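Long-range contact in putative sortase (PDB 2W1K), which probably acts as a class C sortase, a transpeptidase that links pilin subunits covalently during assembly of the pneumococcal pilus: residues P100-R114 / E162-D176. Residues are numbered along the deposited sequence; the frame is centred on the assembly and turned at random.
Sequences PLDGTGIRSVIAGHR and ESVSSKNIMTLITCD
Ile106 to Ala111 and Asn168 to Asp176 pair as neighbouring parallel strands of the sortase beta-barrel, their short axes 4.6 Å apart at 21°. Thr171 N to Ser108 O, 2.7 Å, and Ile110 N to Thr171 O, 2.9 Å, evidence regular pairing; Val109, Ile110 and Leu172 are buried. Packing is tightest where Ala111 CB meets Ile173 CG2 at 3.4 Å, closer than usual van der Waals contact; the Ile173 methyl sits between its own backbone N and carbonyl carbon. On the other face, Met170 bends at its last torsion to bring CE against Pro100 CB.

Arg107 runs extended (chi2 178°) across Thr171, and its NE meets Thr171 OG1 at 2.8 Å, in the guanidinium plane. From the opposite edge NH1 reaches Glu162 O, lying above that carbonyl's plane. NH2 salt-bridges Glu151 and shares Asn188 OD1 with Thr171 OG1.

The looser, more solvent-exposed end lies at Thr104 to Ile106, where Gly105 N bonds Ser166 O and Lys167 O weakly. Asn168 ND2 holds the preceding loop, its in-plane hydrogens on lone pairs of Leu101 O and Gly103 O (176° at the latter).

As in sortases generally, the pairing probably sets the TLxTC signature, Thr171 to Cys175, beside the His113 segment. Past strand 106-111, Arg114 NE bonds Arg123 O and NH2 salt-bridges Asp126, while NH1 donates to Cys175 O at 2.7 Å and to the anti lone pair of Asp176 OD1 at 3.0 Å, a salt bridge.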
loop_
_atom_site.group_PDB
_atom_site.type_symbol
_atom_site.label_atom_id
_atom_site.label_comp_id
_atom_site.label_asym_id
_atom_site.label_seq_id
_atom_site.Cartn_x
_atom_site.Cartn_y
_atom_site.Cartn_z
ATOM N N PRO A 100 -3.930 -4.856 -3.514
ATOM C CA PRO A 100 -3.642 -4.169 -4.789
ATOM C C PRO A 100 -3.478 -5.145 -5.989
ATOM O O PRO A 100 -2.383 -5.388 -6.462
ATOM C CB PRO A 100 -2.311 -3.384 -4.443
ATOM C CG PRO A 100 -1.647 -4.386 -3.442
ATOM C CD PRO A 100 -2.806 -4.688 -2.523
ATOM N N LEU A 101 -4.580 -5.755 -6.447
ATOM C CA LEU A 101 -4.480 -6.701 -7.556
ATOM C C LEU A 101 -5.082 -6.062 -8.793
ATOM O O LEU A 101 -5.699 -5.045 -8.687
ATOM C CB LEU A 101 -5.276 -7.980 -7.265
ATOM C CG LEU A 101 -4.953 -8.727 -6.005
ATOM C CD1 LEU A 101 -5.948 -9.946 -5.909
ATOM C CD2 LEU A 101 -3.530 -9.240 -6.055
ATOM N N ASP A 102 -4.922 -6.688 -9.940
ATOM C CA ASP A 102 -5.470 -6.168 -11.144
ATOM C C ASP A 102 -7.022 -6.194 -11.193
ATOM O O ASP A 102 -7.647 -6.845 -10.415
ATOM C CB ASP A 102 -4.815 -6.902 -12.264
ATOM C CG ASP A 102 -5.126 -8.399 -12.215
ATOM O OD1 ASP A 102 -6.219 -8.805 -11.668
ATOM O OD2 ASP A 102 -4.261 -9.167 -12.746
ATOM N N GLY A 103 -7.655 -5.456 -12.118
ATOM C CA GLY A 103 -9.116 -5.559 -12.234
ATOM C C GLY A 103 -9.804 -4.206 -12.142
ATOM O O GLY A 103 -9.215 -3.230 -11.612
ATOM N N THR A 104 -11.013 -4.081 -12.704
ATOM C CA THR A 104 -11.744 -2.783 -12.601
ATOM C C THR A 104 -12.234 -2.573 -11.163
ATOM O O THR A 104 -12.461 -3.541 -10.453
ATOM C CB THR A 104 -12.956 -2.764 -13.519
ATOM O OG1 THR A 104 -13.665 -3.989 -13.370
ATOM C CG2 THR A 104 -12.524 -2.607 -14.995
ATOM N N GLY A 105 -12.277 -1.304 -10.729
ATOM C CA GLY A 105 -13.069 -0.931 -9.624
ATOM C C GLY A 105 -12.302 -1.282 -8.366
ATOM O O GLY A 105 -12.914 -1.404 -7.334
ATOM N N ILE A 106 -10.974 -1.396 -8.431
ATOM C CA ILE A 106 -10.179 -1.703 -7.224
ATOM C C ILE A 106 -9.604 -0.406 -6.687
ATOM O O ILE A 106 -8.953 0.349 -7.436
ATOM C CB ILE A 106 -8.969 -2.610 -7.585
ATOM C CG1 ILE A 106 -9.437 -3.965 -8.125
ATOM C CG2 ILE A 106 -8.067 -2.791 -6.341
ATOM C CD1 ILE A 106 -10.062 -4.887 -7.044
ATOM N N ARG A 107 -9.839 -0.106 -5.430
ATOM C CA ARG A 107 -9.147 1.049 -4.827
ATOM C C ARG A 107 -8.492 0.562 -3.531
ATOM O O ARG A 107 -9.162 0.412 -2.508
ATOM C CB ARG A 107 -10.065 2.254 -4.627
ATOM C CG ARG A 107 -9.442 3.464 -3.746
ATOM C CD ARG A 107 -10.484 4.630 -3.681
ATOM N NE ARG A 107 -9.847 5.919 -3.393
ATOM C CZ ARG A 107 -10.518 7.045 -3.136
ATOM N NH1 ARG A 107 -11.860 7.019 -3.140
ATOM N NH2 ARG A 107 -9.834 8.185 -2.880
ATOM N N SER A 108 -7.199 0.249 -3.595
ATOM C CA SER A 108 -6.533 -0.426 -2.475
ATOM C C SER A 108 -5.917 0.726 -1.648
ATOM O O SER A 108 -5.325 1.657 -2.250
ATOM C CB SER A 108 -5.396 -1.336 -2.986
ATOM O OG SER A 108 -4.645 -1.865 -1.872
ATOM N N VAL A 109 -6.079 0.710 -0.310
ATOM C CA VAL A 109 -5.676 1.915 0.539
ATOM C C VAL A 109 -4.558 1.463 1.456
ATOM O O VAL A 109 -4.711 0.453 2.139
ATOM C CB VAL A 109 -6.848 2.543 1.365
ATOM C CG1 VAL A 109 -6.351 3.810 2.053
ATOM C CG2 VAL A 109 -8.003 3.037 0.395
ATOM N N ILE A 110 -3.437 2.164 1.415
ATOM C CA ILE A 110 -2.228 1.843 2.232
ATOM C C ILE A 110 -2.052 3.100 3.160
ATOM O O ILE A 110 -2.009 4.262 2.671
ATOM C CB ILE A 110 -0.947 1.711 1.376
ATOM C CG1 ILE A 110 -0.950 0.578 0.244
ATOM C CG2 ILE A 110 0.347 1.520 2.231
ATOM C CD1 ILE A 110 -1.458 -0.661 0.633
ATOM N N ALA A 111 -1.888 2.874 4.462
ATOM C CA ALA A 111 -1.709 3.998 5.351
ATOM C C ALA A 111 -0.236 4.184 5.778
ATOM O O ALA A 111 0.585 3.244 5.739
ATOM C CB ALA A 111 -2.655 3.859 6.587
ATOM N N GLY A 112 0.141 5.411 6.139
ATOM C CA GLY A 112 1.403 5.558 6.828
ATOM C C GLY A 112 1.458 6.811 7.643
ATOM O O GLY A 112 0.769 7.823 7.302
ATOM N N HIS A 113 2.310 6.780 8.690
ATOM C CA HIS A 113 2.493 7.972 9.560
ATOM C C HIS A 113 3.086 9.210 8.952
ATOM O O HIS A 113 3.878 9.148 7.984
ATOM C CB HIS A 113 3.302 7.604 10.775
ATOM C CG HIS A 113 2.516 6.865 11.788
ATOM N ND1 HIS A 113 1.259 7.298 12.190
ATOM C CD2 HIS A 113 2.846 5.814 12.577
ATOM C CE1 HIS A 113 0.844 6.520 13.176
ATOM N NE2 HIS A 113 1.804 5.629 13.448
ATOM N N ARG A 114 2.669 10.346 9.511
ATOM C CA ARG A 114 3.084 11.668 8.998
ATOM C C ARG A 114 4.353 12.175 9.715
ATOM O O ARG A 114 5.244 12.796 9.094
ATOM C CB ARG A 114 1.991 12.692 9.235
ATOM C CG ARG A 114 2.245 13.964 8.436
ATOM C CD ARG A 114 2.130 13.594 6.970
ATOM N NE ARG A 114 2.352 14.708 6.038
ATOM C CZ ARG A 114 1.453 15.630 5.635
ATOM N NH1 ARG A 114 0.185 15.730 6.139
ATOM N NH2 ARG A 114 1.884 16.532 4.753
ATOM N N GLU A 162 -13.797 4.323 -0.390
ATOM C CA GLU A 162 -14.211 3.295 -1.294
ATOM C C GLU A 162 -14.042 3.712 -2.731
ATOM O O GLU A 162 -13.954 4.844 -3.007
ATOM C CB GLU A 162 -15.693 3.024 -1.115
ATOM C CG GLU A 162 -15.981 2.824 0.265
ATOM C CD GLU A 162 -17.332 2.247 0.463
ATOM O OE1 GLU A 162 -18.348 2.972 0.290
ATOM O OE2 GLU A 162 -17.335 1.037 0.799
ATOM N N SER A 163 -14.044 2.754 -3.627
ATOM C CA SER A 163 -13.781 3.008 -5.033
ATOM C C SER A 163 -14.896 3.941 -5.553
ATOM O O SER A 163 -16.025 3.868 -5.129
ATOM C CB SER A 163 -13.744 1.661 -5.829
ATOM O OG SER A 163 -14.009 1.848 -7.229
ATOM N N VAL A 164 -14.599 4.727 -6.553
ATOM C CA VAL A 164 -15.509 5.738 -6.981
ATOM C C VAL A 164 -15.619 5.613 -8.493
ATOM O O VAL A 164 -16.267 6.414 -9.144
ATOM C CB VAL A 164 -14.872 7.108 -6.511
ATOM C CG1 VAL A 164 -14.625 8.030 -7.638
ATOM C CG2 VAL A 164 -15.688 7.700 -5.395
ATOM N N SER A 165 -14.989 4.581 -9.074
ATOM C CA SER A 165 -14.812 4.527 -10.519
ATOM C C SER A 165 -14.354 3.131 -10.942
ATOM O O SER A 165 -14.017 2.329 -10.111
ATOM C CB SER A 165 -13.776 5.579 -11.004
ATOM O OG SER A 165 -12.426 5.078 -10.975
ATOM N N SER A 166 -14.301 2.865 -12.243
ATOM C CA SER A 166 -13.914 1.556 -12.706
ATOM C C SER A 166 -12.408 1.475 -12.792
ATOM O O SER A 166 -11.881 0.447 -13.126
ATOM C CB SER A 166 -14.538 1.269 -14.082
ATOM O OG SER A 166 -13.970 2.196 -14.939
ATOM N N LYS A 167 -11.700 2.527 -12.429
ATOM C CA LYS A 167 -10.252 2.523 -12.445
ATOM C C LYS A 167 -9.648 1.563 -11.428
ATOM O O LYS A 167 -10.274 1.164 -10.470
ATOM C CB LYS A 167 -9.716 3.974 -12.154
ATOM C CG LYS A 167 -10.029 4.951 -13.331
ATOM C CD LYS A 167 -9.381 6.292 -13.111
ATOM C CE LYS A 167 -9.628 7.296 -14.267
ATOM N NZ LYS A 167 -8.949 6.875 -15.599
ATOM N N ASN A 168 -8.370 1.310 -11.608
ATOM C CA ASN A 168 -7.599 0.530 -10.689
ATOM C C ASN A 168 -6.672 1.525 -9.960
ATOM O O ASN A 168 -5.792 2.123 -10.592
ATOM C CB ASN A 168 -6.819 -0.572 -11.425
ATOM C CG ASN A 168 -6.117 -1.528 -10.476
ATOM O OD1 ASN A 168 -5.052 -1.219 -9.924
ATOM N ND2 ASN A 168 -6.691 -2.721 -10.299
ATOM N N ILE A 169 -6.848 1.640 -8.638
ATOM C CA ILE A 169 -6.276 2.738 -7.886
ATOM C C ILE A 169 -5.553 2.248 -6.669
ATOM O O ILE A 169 -5.954 1.246 -6.086
ATOM C CB ILE A 169 -7.410 3.668 -7.410
ATOM C CG1 ILE A 169 -8.266 4.135 -8.614
ATOM C CG2 ILE A 169 -6.854 4.863 -6.619
ATOM C CD1 ILE A 169 -7.597 5.167 -9.636
ATOM N N MET A 170 -4.466 2.916 -6.322
ATOM C CA MET A 170 -3.871 2.744 -5.018
ATOM C C MET A 170 -3.963 4.100 -4.324
ATOM O O MET A 170 -3.530 5.129 -4.952
ATOM C CB MET A 170 -2.385 2.370 -5.105
ATOM C CG MET A 170 -1.748 2.152 -3.710
ATOM S SD MET A 170 -0.108 1.448 -3.862
ATOM C CE MET A 170 -0.568 -0.298 -3.905
ATOM N N THR A 171 -4.582 4.135 -3.137
ATOM C CA THR A 171 -4.750 5.439 -2.441
ATOM C C THR A 171 -3.861 5.422 -1.202
ATOM O O THR A 171 -3.861 4.428 -0.427
ATOM C CB THR A 171 -6.207 5.732 -2.031
ATOM O OG1 THR A 171 -7.024 5.815 -3.222
ATOM C CG2 THR A 171 -6.351 7.048 -1.137
ATOM N N LEU A 172 -2.990 6.444 -1.085
ATOM C CA LEU A 172 -2.121 6.635 0.100
ATOM C C LEU A 172 -2.858 7.533 1.122
ATOM O O LEU A 172 -3.388 8.596 0.764
ATOM C CB LEU A 172 -0.810 7.280 -0.311
ATOM C CG LEU A 172 0.265 6.327 -0.849
ATOM C CD1 LEU A 172 -0.050 4.923 -1.371
ATOM C CD2 LEU A 172 1.486 6.905 -1.504
ATOM N N ILE A 173 -2.875 7.125 2.401
ATOM C CA ILE A 173 -3.546 7.964 3.399
ATOM C C ILE A 173 -2.596 8.256 4.557
ATOM O O ILE A 173 -1.901 7.367 5.032
ATOM C CB ILE A 173 -4.840 7.276 3.983
ATOM C CG1 ILE A 173 -5.546 8.275 4.939
ATOM C CG2 ILE A 173 -4.471 5.897 4.644
ATOM C CD1 ILE A 173 -7.003 7.848 5.338
ATOM N N THR A 174 -2.620 9.505 5.028
ATOM C CA THR A 174 -1.819 9.913 6.172
ATOM C C THR A 174 -2.519 11.022 6.860
ATOM O O THR A 174 -3.561 11.454 6.367
ATOM C CB THR A 174 -0.384 10.351 5.766
ATOM O OG1 THR A 174 0.409 10.473 6.930
ATOM C CG2 THR A 174 -0.320 11.701 4.976
ATOM N N CYS A 175 -1.971 11.473 8.024
ATOM C CA CYS A 175 -2.640 12.509 8.815
ATOM C C CYS A 175 -2.301 13.931 8.329
ATOM O O CYS A 175 -1.217 14.197 7.813
ATOM C CB CYS A 175 -2.380 12.294 10.320
ATOM S SG CYS A 175 -3.282 10.844 10.887
ATOM N N ASP A 176 -3.235 14.849 8.459
ATOM C CA ASP A 176 -2.978 16.208 8.000
ATOM C C ASP A 176 -3.899 17.161 8.824
ATOM O O ASP A 176 -5.020 16.809 9.186
ATOM C CB ASP A 176 -3.263 16.238 6.492
ATOM C CG ASP A 176 -2.991 17.585 5.834
ATOM O OD1 ASP A 176 -1.804 17.958 5.635
ATOM O OD2 ASP A 176 -3.992 18.294 5.504
HETATM O O HOH W 1 -0.149 19.087 3.882
#